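Local coordinates for beta-lactamase (Klebsiella pneumoniae, PDB 6K9T), which probably hydrolyses beta-lactam antibiotics to substituted beta-amino acids, as a class C serine beta-lactamase that confers antibiotic resistance, at residues N30-M35 with K348-D353; F67-L72 with F328-A333; Y156-T161 with E226-K231; M278-P283 with I319-S324. All coordinates share one frame; numbering follows the deposited sequence.

The four contacts illustrate how one enzyme fold grades from periphery to active site. Contact 1 is partly buried, with lysine methylenes and a tyrosine ring packed on the turn after the first helix; contacts 2, 3 and 4 are buried. Contacts 2 and 4 hold neighbouring strands of the main antiparallel sheet, 328-335 and 317-325, and contact 1 reaches the same sheet. Contact 2 is ring and aliphatic packing in which a glutamate lies across a phenylalanine, whereas contact 4 is a backbone-bonded strand pair. Contact 3 joins two helix ends by packing alone, the polar groups bonding to the ligand and to other residues. S71 of contact 2, N158 of contact 3 and S324 of contact 4 converge on the bound cefotaxime.

Contact 1 (N30-M35 with K348-D353); sequences NNIPGM and KNYSID. With CEF (CEFOTAXIME, C3' cleaved, open, bound form), chain B.
N30 and Y350 face each other across two irregular backbones, their CA atoms 6.7 Å apart, and the gap narrows to 5.5 Å between the CA atoms of I32 and K348. N31 closes helix 11-30 in a Schellman motif with positive phi, which turns the chain toward strand 34-41; on the other side of the contact, the 348-353 segment runs into helix 352-365 with S351 at the N-cap position.

Packing alone joins the two directly. The Y350 ring is the centrepiece: CD1 of I32 sits over one face, 3.8 Å from the ring centroid and offset toward the rim, a CH-pi contact. Y350 presents that face to I32 by holding CG between its own backbone N and carbonyl carbon (chi1 64°). The M35 and Y350 side chains run toward each other, bringing M35 CE 3.7 Å from Y350 OH. K348 stretches past the turn with CG anti to N (chi1 -175°), laying its CD 3.2 Å from the carbonyl O of N31, and carries its amine onward to a salt bridge with D213. A water accepts from S351 N and donates only weakly to N30 OD1, while N30 ND2 is bonded to Q354.

Around this patch, M35 and Y350 both lean on helix 11-30, I32 and M35 touch A346 of strand 340-346, and R355 of the C-terminal helix makes a cation-pi contact with Y350.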
# COMPACT_ATOMS: atom_id res chain seq x y z
N ASN A 30 21.95 3.26 -7.68
CA ASN A 30 21.47 2.26 -6.70
C ASN A 30 21.58 0.82 -7.24
O ASN A 30 21.22 -0.12 -6.57
CB ASN A 30 20.01 2.57 -6.33
CG ASN A 30 19.88 3.83 -5.50
OD1 ASN A 30 20.16 3.83 -4.30
ND2 ASN A 30 19.43 4.90 -6.13
N ASN A 31 22.12 0.65 -8.44
CA ASN A 31 22.22 -0.63 -9.08
C ASN A 31 20.88 -1.37 -9.12
O ASN A 31 20.77 -2.54 -8.78
CB ASN A 31 23.29 -1.49 -8.40
CG ASN A 31 23.81 -2.58 -9.32
OD1 ASN A 31 23.89 -2.42 -10.54
ND2 ASN A 31 24.13 -3.73 -8.73
N ILE A 32 19.85 -0.64 -9.56
CA ILE A 32 18.51 -1.19 -9.69
C ILE A 32 18.38 -1.84 -11.07
O ILE A 32 18.52 -1.15 -12.10
CB ILE A 32 17.42 -0.08 -9.56
CG1 ILE A 32 17.53 0.59 -8.18
CG2 ILE A 32 16.03 -0.74 -9.76
CD1 ILE A 32 16.78 1.93 -8.10
N PRO A 33 18.10 -3.16 -11.14
CA PRO A 33 18.04 -3.74 -12.49
C PRO A 33 16.92 -3.27 -13.38
O PRO A 33 17.14 -3.10 -14.58
CB PRO A 33 17.92 -5.26 -12.23
CG PRO A 33 18.47 -5.43 -10.85
CD PRO A 33 18.01 -4.19 -10.09
N GLY A 34 15.71 -3.08 -12.82
CA GLY A 34 14.58 -2.78 -13.63
C GLY A 34 13.54 -1.97 -12.84
O GLY A 34 13.41 -2.09 -11.59
N MET A 35 12.85 -1.12 -13.59
CA MET A 35 11.80 -0.27 -13.00
C MET A 35 10.69 -0.06 -13.95
O MET A 35 10.87 -0.16 -15.17
CB MET A 35 12.32 1.15 -12.59
CG MET A 35 13.29 1.10 -11.45
SD MET A 35 13.52 2.77 -10.75
CE MET A 35 11.94 3.25 -10.03
N LYS A 348 14.61 -3.77 -6.82
CA LYS A 348 15.61 -3.67 -5.79
C LYS A 348 15.02 -2.77 -4.73
O LYS A 348 14.30 -1.80 -5.04
CB LYS A 348 16.94 -3.13 -6.35
CG LYS A 348 18.06 -3.12 -5.27
CD LYS A 348 19.43 -2.95 -5.86
CE LYS A 348 20.54 -3.46 -4.98
NZ LYS A 348 20.56 -4.96 -4.92
N ASN A 349 15.26 -3.05 -3.47
CA ASN A 349 14.77 -2.22 -2.38
C ASN A 349 15.75 -1.09 -2.14
O ASN A 349 16.77 -1.30 -1.48
CB ASN A 349 14.56 -3.11 -1.12
CG ASN A 349 14.16 -2.33 0.11
OD1 ASN A 349 13.94 -1.12 0.07
ND2 ASN A 349 14.03 -3.03 1.21
N TYR A 350 15.46 0.10 -2.62
CA TYR A 350 16.37 1.26 -2.47
C TYR A 350 15.68 2.27 -1.57
O TYR A 350 14.45 2.19 -1.36
CB TYR A 350 16.76 1.88 -3.85
CG TYR A 350 15.59 2.46 -4.59
CD1 TYR A 350 14.64 1.67 -5.21
CD2 TYR A 350 15.40 3.83 -4.61
CE1 TYR A 350 13.56 2.20 -5.86
CE2 TYR A 350 14.35 4.38 -5.28
CZ TYR A 350 13.38 3.55 -5.91
OH TYR A 350 12.28 4.10 -6.49
N SER A 351 16.42 3.22 -1.03
CA SER A 351 15.88 3.98 0.08
C SER A 351 14.64 4.83 -0.26
O SER A 351 14.46 5.39 -1.35
CB SER A 351 16.96 4.84 0.72
OG SER A 351 17.36 5.86 -0.12
N ILE A 352 13.74 4.82 0.73
CA ILE A 352 12.46 5.52 0.56
C ILE A 352 12.63 7.01 0.32
O ILE A 352 11.89 7.60 -0.47
CB ILE A 352 11.57 5.24 1.78
CG1 ILE A 352 11.09 3.78 1.71
CG2 ILE A 352 10.36 6.23 1.91
CD1 ILE A 352 10.33 3.33 2.93
N ASP A 353 13.67 7.64 0.90
CA ASP A 353 13.85 9.09 0.67
C ASP A 353 14.05 9.36 -0.83
O ASP A 353 13.60 10.39 -1.34
CB ASP A 353 15.01 9.64 1.50
CG ASP A 353 16.33 9.20 0.97
OD1 ASP A 353 16.56 7.99 1.05
OD2 ASP A 353 17.09 10.05 0.42
S1 CEF B . 8.11 -3.02 7.21
C1 CEF B . 8.69 -1.52 7.76
C2 CEF B . 9.73 -0.81 6.85
C3 CEF B . 10.56 0.24 7.20
C4 CEF B . 9.47 -1.17 5.27
C5 CEF B . 10.26 -0.57 4.15
O1 CEF B . 11.52 -0.39 4.21
O2 CEF B . 9.59 -0.24 3.14
N1 CEF B . 8.38 -2.05 4.83
C6 CEF B . 7.41 -2.53 5.78
C7 CEF B . 6.67 -3.66 4.99
C8 CEF B . 6.00 -2.90 3.92
O3 CEF B . 6.47 -2.80 2.79
N2 CEF B . 7.60 -4.56 4.41
C9 CEF B . 7.91 -5.72 5.12
O4 CEF B . 7.34 -5.95 6.18
C10 CEF B . 8.96 -6.60 4.54
N3 CEF B . 8.79 -7.82 4.14
O5 CEF B . 7.61 -8.43 4.27
C11 CEF B . 7.72 -9.61 3.45
C12 CEF B . 10.29 -5.91 4.35
C13 CEF B . 10.63 -4.52 4.51
S2 CEF B . 12.16 -4.37 4.18
C14 CEF B . 12.62 -5.83 3.79
N4 CEF B . 13.93 -6.19 3.40
N5 CEF B . 11.53 -6.74 3.89
O HOH W 1 19.27 2.86 -1.17

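Contact 2 (F67-L72 with F328-A333); sequences FEVGSL and FGAYIA. With CEF (CEFOTAXIME, C3' cleaved, open, bound form), chain B.
E68 crosses the ring of F328 where the segment leading to the nucleophile of the serine beta-lactamase fold passes over strand 328-335. S71 opens the SxxK motif of this family, and the 67-72 segment brings it down to the main sheet without pairing with that strand.

The aromatic contacts come first. CB of E68 lies 3.8 Å from the F328 ring centroid, a CH-pi contact 22° off the ring normal, and the backbone N of E68 rests above the same ring nearer its rim. Farther along the glutamate, the carboxylate lies 34° from the ring plane, with OE1 3.2 Å from F328 CD1. Its oxygens have polar partners outside the pair: OE2 binds Y205 and V218, and OE1 binds T325, bonds that would hold the carboxylate in place. CD2 of F67 comes up in the plane of the F328 ring, at its edge, 3.8 Å from CE2.

Aliphatic packing takes over toward L72. With CG anti to its carbonyl carbon (chi1 -84°), L72 directs CD2 to within 3.6 Å of I332 CD1, and the same CD2 also packs on A330 CB, 4.1 Å away. L237 of helix 234-244 touches both L72 and I332.

Covalent chemistry lies at the end of the segment. S71 is acylated by the opened cefotaxime, and its own backbone N donates to the acyl oxygen O3, one half of an oxyanion hole completed by S324 N. The ester bond from S71 OG to cefotaxime C8 measures 1.4 Å.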
# COMPACT_ATOMS: atom_id res chain seq x y z
N PHE A 67 5.63 -6.93 -10.36
CA PHE A 67 6.54 -6.63 -9.28
C PHE A 67 5.87 -6.92 -7.95
O PHE A 67 4.66 -6.75 -7.84
CB PHE A 67 6.89 -5.14 -9.29
CG PHE A 67 7.71 -4.67 -10.49
CD1 PHE A 67 7.11 -4.35 -11.67
CD2 PHE A 67 9.09 -4.49 -10.33
CE1 PHE A 67 7.89 -3.92 -12.74
CE2 PHE A 67 9.87 -4.06 -11.39
CZ PHE A 67 9.29 -3.74 -12.58
N GLU A 68 6.66 -7.29 -6.95
CA GLU A 68 6.14 -7.30 -5.57
C GLU A 68 5.93 -5.89 -5.09
O GLU A 68 6.85 -5.05 -5.28
CB GLU A 68 7.09 -8.03 -4.64
CG GLU A 68 7.26 -9.50 -5.05
CD GLU A 68 8.31 -10.21 -4.30
OE1 GLU A 68 8.92 -9.69 -3.32
OE2 GLU A 68 8.56 -11.39 -4.67
N VAL A 69 4.81 -5.56 -4.48
CA VAL A 69 4.64 -4.19 -4.00
C VAL A 69 4.68 -4.11 -2.51
O VAL A 69 4.47 -3.02 -1.94
CB VAL A 69 3.37 -3.58 -4.61
CG1 VAL A 69 3.47 -3.56 -6.12
CG2 VAL A 69 2.12 -4.27 -4.08
N GLY A 70 4.92 -5.20 -1.81
CA GLY A 70 5.10 -5.14 -0.36
C GLY A 70 3.95 -4.44 0.32
O GLY A 70 2.78 -4.80 0.10
N SER A 71 4.29 -3.47 1.16
CA SER A 71 3.28 -2.85 2.00
C SER A 71 2.23 -2.03 1.30
O SER A 71 1.27 -1.57 1.92
CB SER A 71 3.96 -1.98 3.03
OG SER A 71 4.65 -2.76 4.01
N LEU A 72 2.36 -1.85 -0.02
CA LEU A 72 1.18 -1.28 -0.73
C LEU A 72 -0.02 -2.20 -0.58
O LEU A 72 -1.17 -1.73 -0.64
CB LEU A 72 1.42 -1.05 -2.22
CG LEU A 72 2.10 0.25 -2.68
CD1 LEU A 72 3.24 0.68 -1.89
CD2 LEU A 72 2.40 0.22 -4.16
N PHE A 328 12.44 -5.85 -3.52
CA PHE A 328 11.65 -4.88 -4.30
C PHE A 328 11.40 -3.57 -3.53
O PHE A 328 11.34 -3.56 -2.28
CB PHE A 328 10.27 -5.45 -4.69
CG PHE A 328 10.34 -6.56 -5.71
CD1 PHE A 328 10.57 -7.88 -5.31
CD2 PHE A 328 10.03 -6.31 -7.06
CE1 PHE A 328 10.51 -8.90 -6.28
CE2 PHE A 328 10.04 -7.35 -8.00
CZ PHE A 328 10.27 -8.62 -7.57
N GLY A 329 11.16 -2.52 -4.28
CA GLY A 329 10.79 -1.23 -3.65
C GLY A 329 9.75 -0.54 -4.49
O GLY A 329 9.97 -0.40 -5.71
N ALA A 330 8.66 -0.10 -3.86
CA ALA A 330 7.53 0.48 -4.54
C ALA A 330 7.09 1.77 -3.83
O ALA A 330 7.30 1.98 -2.61
CB ALA A 330 6.36 -0.53 -4.56
N TYR A 331 6.38 2.62 -4.59
CA TYR A 331 5.79 3.88 -4.06
C TYR A 331 4.63 4.31 -4.87
O TYR A 331 4.70 4.23 -6.09
CB TYR A 331 6.85 5.00 -4.06
CG TYR A 331 6.38 6.28 -3.41
CD1 TYR A 331 6.01 6.34 -2.05
CD2 TYR A 331 6.31 7.46 -4.12
CE1 TYR A 331 5.57 7.55 -1.43
CE2 TYR A 331 5.91 8.66 -3.51
CZ TYR A 331 5.58 8.68 -2.17
OH TYR A 331 5.16 9.87 -1.60
N ILE A 332 3.58 4.76 -4.21
CA ILE A 332 2.43 5.38 -4.91
C ILE A 332 2.17 6.71 -4.28
O ILE A 332 2.18 6.83 -3.03
CB ILE A 332 1.18 4.54 -4.74
CG1 ILE A 332 1.27 3.35 -5.66
CG2 ILE A 332 -0.11 5.43 -4.96
CD1 ILE A 332 -0.02 2.49 -5.67
N ALA A 333 1.88 7.73 -5.09
CA ALA A 333 1.42 9.04 -4.56
C ALA A 333 0.41 9.61 -5.51
O ALA A 333 0.57 9.48 -6.74
CB ALA A 333 2.57 10.00 -4.36
S1 CEF B . 8.11 -3.02 7.21
C1 CEF B . 8.69 -1.52 7.76
C2 CEF B . 9.73 -0.81 6.85
C3 CEF B . 10.56 0.24 7.20
C4 CEF B . 9.47 -1.17 5.27
C5 CEF B . 10.26 -0.57 4.15
O1 CEF B . 11.52 -0.39 4.21
O2 CEF B . 9.59 -0.24 3.14
N1 CEF B . 8.38 -2.05 4.83
C6 CEF B . 7.41 -2.53 5.78
C7 CEF B . 6.67 -3.66 4.99
C8 CEF B . 6.00 -2.90 3.92
O3 CEF B . 6.47 -2.80 2.79
N2 CEF B . 7.60 -4.56 4.41
C9 CEF B . 7.91 -5.72 5.12
O4 CEF B . 7.34 -5.95 6.18
C10 CEF B . 8.96 -6.60 4.54
N3 CEF B . 8.79 -7.82 4.14
O5 CEF B . 7.61 -8.43 4.27
C11 CEF B . 7.72 -9.61 3.45
C12 CEF B . 10.29 -5.91 4.35
C13 CEF B . 10.63 -4.52 4.51
S2 CEF B . 12.16 -4.37 4.18
C14 CEF B . 12.62 -5.83 3.79
N4 CEF B . 13.93 -6.19 3.40
N5 CEF B . 11.53 -6.74 3.89

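Contact 3 (Y156-T161 with E226-K231); sequences YSNIGT and EAYGIK. With CEF (CEFOTAXIME, C3' cleaved, open, bound form), chain B.
N158 OD1 and the methyl of A227 meet at 3.7 Å, yet the most unusual feature here is that a bound antibiotic lies against both segments: one holds its amide and the other its methoxyimino tail. Direct contact is slight, with T161 CG2 resting 3.8 Å from the carbonyl O of E226 and N158 CB packed on A227.

The N158 side chain divides its work. ND2 donates almost straight to cefotaxime O4, at 3.0 Å and 172°, whereas OD1 accepts from K74, which should fix the rotation of the amide. Y228 has its CG between its backbone N and carbonyl carbon (chi1 55°), and the ring lies under the methyl C11 of the ligand, which is centred 3.3 Å above its plane. Y228 OH is hydrogen-bonded to the backbone N of E221.

Behind these groups, S157 caps helix 158-171 with OG accepting from G160 N, and T161 OG1 returns a bond to the S157 carbonyl. Y156, S157 and N158 form the (S/Y)xN motif of the family. The Y156 hydroxyl is bonded to both K74 and K321, so two lysines, a tyrosine and an asparagine share one polar network beside the acylated serine. Within it N158 ND2 alone holds the acylamide, and K74 on OD1 probably orients it.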
# COMPACT_ATOMS: atom_id res chain seq x y z
N TYR A 156 3.46 1.51 13.36
CA TYR A 156 3.15 0.81 12.11
C TYR A 156 3.24 -0.68 12.32
O TYR A 156 4.23 -1.16 12.92
CB TYR A 156 4.11 1.26 11.02
CG TYR A 156 3.79 0.81 9.65
CD1 TYR A 156 4.08 -0.47 9.24
CD2 TYR A 156 3.27 1.69 8.73
CE1 TYR A 156 3.88 -0.89 7.91
CE2 TYR A 156 3.05 1.28 7.39
CZ TYR A 156 3.35 -0.01 7.03
OH TYR A 156 3.23 -0.41 5.70
N SER A 157 2.23 -1.46 11.86
CA SER A 157 2.18 -2.87 12.21
C SER A 157 1.70 -3.76 11.08
O SER A 157 0.56 -3.61 10.60
CB SER A 157 1.30 -3.08 13.47
OG SER A 157 1.26 -4.49 13.77
N ASN A 158 2.51 -4.77 10.71
CA ASN A 158 2.02 -5.81 9.81
C ASN A 158 0.98 -6.69 10.48
O ASN A 158 0.08 -7.19 9.82
CB ASN A 158 3.17 -6.74 9.35
CG ASN A 158 4.10 -6.10 8.35
OD1 ASN A 158 3.73 -5.18 7.61
ND2 ASN A 158 5.29 -6.69 8.21
N ILE A 159 1.07 -6.88 11.80
CA ILE A 159 0.17 -7.76 12.52
C ILE A 159 -1.20 -7.10 12.58
O ILE A 159 -2.25 -7.72 12.26
CB ILE A 159 0.63 -7.99 13.96
CG1 ILE A 159 2.08 -8.44 14.00
CG2 ILE A 159 -0.31 -9.05 14.62
CD1 ILE A 159 2.59 -8.68 15.43
N GLY A 160 -1.26 -5.81 12.91
CA GLY A 160 -2.55 -5.11 12.94
C GLY A 160 -3.22 -5.11 11.57
O GLY A 160 -4.44 -5.32 11.45
N THR A 161 -2.42 -4.91 10.52
CA THR A 161 -2.98 -4.97 9.18
C THR A 161 -3.56 -6.33 8.87
O THR A 161 -4.63 -6.44 8.21
CB THR A 161 -1.89 -4.59 8.16
OG1 THR A 161 -1.34 -3.32 8.54
CG2 THR A 161 -2.57 -4.42 6.79
N GLU A 226 -2.34 -10.07 3.59
CA GLU A 226 -2.87 -8.80 3.98
C GLU A 226 -1.81 -7.70 4.02
O GLU A 226 -2.07 -6.54 3.66
CB GLU A 226 -3.53 -8.93 5.40
CG GLU A 226 -4.82 -9.81 5.53
CD GLU A 226 -4.63 -11.32 5.56
OE1 GLU A 226 -3.53 -11.87 5.30
OE2 GLU A 226 -5.65 -12.02 5.88
N ALA A 227 -0.63 -8.02 4.54
CA ALA A 227 0.38 -6.99 4.80
C ALA A 227 1.36 -6.77 3.69
O ALA A 227 1.83 -5.64 3.54
CB ALA A 227 1.14 -7.34 6.07
N TYR A 228 1.66 -7.78 2.85
CA TYR A 228 2.74 -7.62 1.88
C TYR A 228 2.59 -8.55 0.69
O TYR A 228 3.58 -8.73 -0.03
CB TYR A 228 4.14 -7.81 2.57
CG TYR A 228 4.29 -9.15 3.31
CD1 TYR A 228 4.53 -10.34 2.62
CD2 TYR A 228 4.20 -9.20 4.71
CE1 TYR A 228 4.65 -11.58 3.30
CE2 TYR A 228 4.31 -10.42 5.39
CZ TYR A 228 4.52 -11.59 4.67
OH TYR A 228 4.60 -12.83 5.32
N GLY A 229 1.39 -9.10 0.42
CA GLY A 229 1.31 -10.21 -0.57
C GLY A 229 1.07 -9.87 -2.05
O GLY A 229 1.12 -10.78 -2.88
N ILE A 230 0.77 -8.63 -2.40
CA ILE A 230 0.31 -8.33 -3.76
C ILE A 230 1.47 -8.26 -4.76
O ILE A 230 2.54 -7.68 -4.47
CB ILE A 230 -0.46 -7.02 -3.80
CG1 ILE A 230 -1.74 -7.21 -3.01
CG2 ILE A 230 -0.79 -6.53 -5.25
CD1 ILE A 230 -2.84 -7.93 -3.89
N LYS A 231 1.28 -8.91 -5.92
CA LYS A 231 2.16 -8.78 -7.11
C LYS A 231 1.33 -8.14 -8.17
O LYS A 231 0.20 -8.57 -8.41
CB LYS A 231 2.65 -10.15 -7.60
CG LYS A 231 3.78 -10.74 -6.85
CD LYS A 231 3.53 -11.13 -5.50
CE LYS A 231 2.58 -12.22 -5.32
NZ LYS A 231 2.69 -12.91 -3.86
S1 CEF B . 8.11 -3.02 7.21
C1 CEF B . 8.69 -1.52 7.76
C2 CEF B . 9.73 -0.81 6.85
C3 CEF B . 10.56 0.24 7.20
C4 CEF B . 9.47 -1.17 5.27
C5 CEF B . 10.26 -0.57 4.15
O1 CEF B . 11.52 -0.39 4.21
O2 CEF B . 9.59 -0.24 3.14
N1 CEF B . 8.38 -2.05 4.83
C6 CEF B . 7.41 -2.53 5.78
C7 CEF B . 6.67 -3.66 4.99
C8 CEF B . 6.00 -2.90 3.92
O3 CEF B . 6.47 -2.80 2.79
N2 CEF B . 7.60 -4.56 4.41
C9 CEF B . 7.91 -5.72 5.12
O4 CEF B . 7.34 -5.95 6.18
C10 CEF B . 8.96 -6.60 4.54
N3 CEF B . 8.79 -7.82 4.14
O5 CEF B . 7.61 -8.43 4.27
C11 CEF B . 7.72 -9.61 3.45
C12 CEF B . 10.29 -5.91 4.35
C13 CEF B . 10.63 -4.52 4.51
S2 CEF B . 12.16 -4.37 4.18
C14 CEF B . 12.62 -5.83 3.79
N4 CEF B . 13.93 -6.19 3.40
N5 CEF B . 11.53 -6.74 3.89

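Contact 4 (M278-P283 with I319-S324); sequences MWEQLP and INKTGS. With CEF (CEFOTAXIME, C3' cleaved, open, bound form), chain B.
E280 and N320 form an antiparallel hydrogen-bonded pair, the tight part of this contact: N320 N donates to E280 O at 2.9 Å, and E280 N to N320 O at a longer 3.3 Å. Both bonds are nearly straight. Next to them Q281 and I319 make a non-hydrogen-bonded pair whose CA atoms come within 4.3 Å. The W279 indole closes that side, crossing I319 at about a right angle with CE3 3.7 Å from I319 CG2, while CZ3 meets K321 CB; H264 and F334 stack edge-to-face on the same indole.

Looser packing lies toward E280 and K321. The charged ends of these two stay 4.4 Å apart from E280 OE2 to K321 NZ, and the glutamate is instead salt-bridged to R154. A water donates to E280 OE1 and accepts weakly from T322 N. K321 bends at chi2 (72°) and chi4, which brings NZ back to T322 O, beside its partner Y156.

Past the end of the pairing, S324 grips cefotaxime: its OG donates to carboxylate O2, and its carbonyl O accepts from N2 of the ligand. K321, T322 and G323 form the KTG motif of serine beta-lactamases, on the sheet strand bordering the active site.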
# COMPACT_ATOMS: atom_id res chain seq x y z
N MET A 278 -5.13 2.89 6.44
CA MET A 278 -3.85 2.55 5.84
C MET A 278 -3.16 3.61 4.99
O MET A 278 -1.95 3.86 5.21
CB MET A 278 -3.93 1.19 5.06
CG MET A 278 -4.25 0.02 6.04
SD MET A 278 -2.80 -0.26 7.14
CE MET A 278 -3.59 -0.88 8.62
N TRP A 279 -3.86 4.28 4.09
CA TRP A 279 -3.22 5.41 3.40
C TRP A 279 -2.75 6.48 4.39
O TRP A 279 -3.32 6.64 5.48
CB TRP A 279 -4.26 6.08 2.46
CG TRP A 279 -4.67 5.26 1.29
CD1 TRP A 279 -5.85 4.63 1.17
CD2 TRP A 279 -3.90 4.92 0.12
NE1 TRP A 279 -5.91 3.97 -0.05
CE2 TRP A 279 -4.73 4.15 -0.71
CE3 TRP A 279 -2.63 5.29 -0.34
CZ2 TRP A 279 -4.29 3.67 -1.95
CZ3 TRP A 279 -2.19 4.81 -1.54
CH2 TRP A 279 -3.03 4.00 -2.35
N GLU A 280 -1.71 7.20 3.95
CA GLU A 280 -1.22 8.33 4.73
C GLU A 280 -1.29 9.58 3.89
O GLU A 280 -1.10 9.51 2.68
CB GLU A 280 0.22 8.05 5.20
CG GLU A 280 0.34 6.79 6.10
CD GLU A 280 1.74 6.12 5.97
OE1 GLU A 280 2.70 6.82 5.49
OE2 GLU A 280 1.91 4.88 6.34
N GLN A 281 -1.55 10.72 4.48
CA GLN A 281 -1.66 11.93 3.67
C GLN A 281 -1.03 13.12 4.33
O GLN A 281 -0.87 13.20 5.55
CB GLN A 281 -3.12 12.21 3.32
CG GLN A 281 -3.98 12.75 4.46
CD GLN A 281 -5.46 12.88 4.08
OE1 GLN A 281 -6.16 13.79 4.62
NE2 GLN A 281 -5.94 12.07 3.19
N LEU A 282 -0.55 14.02 3.48
CA LEU A 282 0.13 15.27 3.86
C LEU A 282 -0.58 16.40 3.21
O LEU A 282 -1.22 16.23 2.17
CB LEU A 282 1.55 15.27 3.34
CG LEU A 282 2.33 14.29 4.19
CD1 LEU A 282 2.53 12.88 3.61
CD2 LEU A 282 3.57 15.00 4.70
N PRO A 283 -0.39 17.61 3.74
CA PRO A 283 -1.01 18.78 3.10
C PRO A 283 -0.42 19.06 1.71
O PRO A 283 0.77 18.73 1.47
CB PRO A 283 -0.67 19.92 4.10
CG PRO A 283 -0.17 19.25 5.36
CD PRO A 283 0.41 17.96 4.93
N ILE A 319 -1.68 12.04 -1.06
CA ILE A 319 -1.99 10.69 -0.46
C ILE A 319 -0.93 9.74 -0.95
O ILE A 319 -0.56 9.73 -2.14
CB ILE A 319 -3.36 10.23 -0.86
CG1 ILE A 319 -4.42 11.27 -0.40
CG2 ILE A 319 -3.63 8.86 -0.23
CD1 ILE A 319 -5.82 10.91 -0.85
N ASN A 320 -0.32 8.97 -0.06
CA ASN A 320 0.79 8.09 -0.48
C ASN A 320 0.94 6.86 0.37
O ASN A 320 0.32 6.73 1.45
CB ASN A 320 2.13 8.89 -0.54
CG ASN A 320 2.71 9.32 0.81
OD1 ASN A 320 2.12 9.20 1.91
ND2 ASN A 320 3.86 9.90 0.70
N LYS A 321 1.69 5.90 -0.22
CA LYS A 321 2.05 4.67 0.52
C LYS A 321 3.34 4.14 -0.08
O LYS A 321 3.55 4.14 -1.30
CB LYS A 321 0.93 3.61 0.41
CG LYS A 321 1.07 2.38 1.28
CD LYS A 321 0.82 2.68 2.74
CE LYS A 321 1.31 1.49 3.65
NZ LYS A 321 2.84 1.46 3.78
N THR A 322 4.22 3.66 0.80
CA THR A 322 5.47 2.96 0.40
C THR A 322 5.33 1.46 0.57
O THR A 322 4.50 1.00 1.36
CB THR A 322 6.66 3.42 1.22
OG1 THR A 322 6.36 3.26 2.61
CG2 THR A 322 7.01 4.87 0.92
N GLY A 323 6.11 0.70 -0.20
CA GLY A 323 6.16 -0.72 0.12
C GLY A 323 7.52 -1.27 -0.24
O GLY A 323 8.16 -0.84 -1.20
N SER A 324 7.97 -2.28 0.48
CA SER A 324 9.25 -2.94 0.17
C SER A 324 9.19 -4.40 0.54
O SER A 324 8.44 -4.79 1.44
CB SER A 324 10.41 -2.33 0.93
OG SER A 324 10.45 -0.90 0.74
S1 CEF B . 8.11 -3.02 7.21
C1 CEF B . 8.69 -1.52 7.76
C2 CEF B . 9.73 -0.81 6.85
C3 CEF B . 10.56 0.24 7.20
C4 CEF B . 9.47 -1.17 5.27
C5 CEF B . 10.26 -0.57 4.15
O1 CEF B . 11.52 -0.39 4.21
O2 CEF B . 9.59 -0.24 3.14
N1 CEF B . 8.38 -2.05 4.83
C6 CEF B . 7.41 -2.53 5.78
C7 CEF B . 6.67 -3.66 4.99
C8 CEF B . 6.00 -2.90 3.92
O3 CEF B . 6.47 -2.80 2.79
N2 CEF B . 7.60 -4.56 4.41
C9 CEF B . 7.91 -5.72 5.12
O4 CEF B . 7.34 -5.95 6.18
C10 CEF B . 8.96 -6.60 4.54
N3 CEF B . 8.79 -7.82 4.14
O5 CEF B . 7.61 -8.43 4.27
C11 CEF B . 7.72 -9.61 3.45
C12 CEF B . 10.29 -5.91 4.35
C13 CEF B . 10.63 -4.52 4.51
S2 CEF B . 12.16 -4.37 4.18
C14 CEF B . 12.62 -5.83 3.79
N4 CEF B . 13.93 -6.19 3.40
N5 CEF B . 11.53 -6.74 3.89
O HOH W 2 3.87 6.09 2.92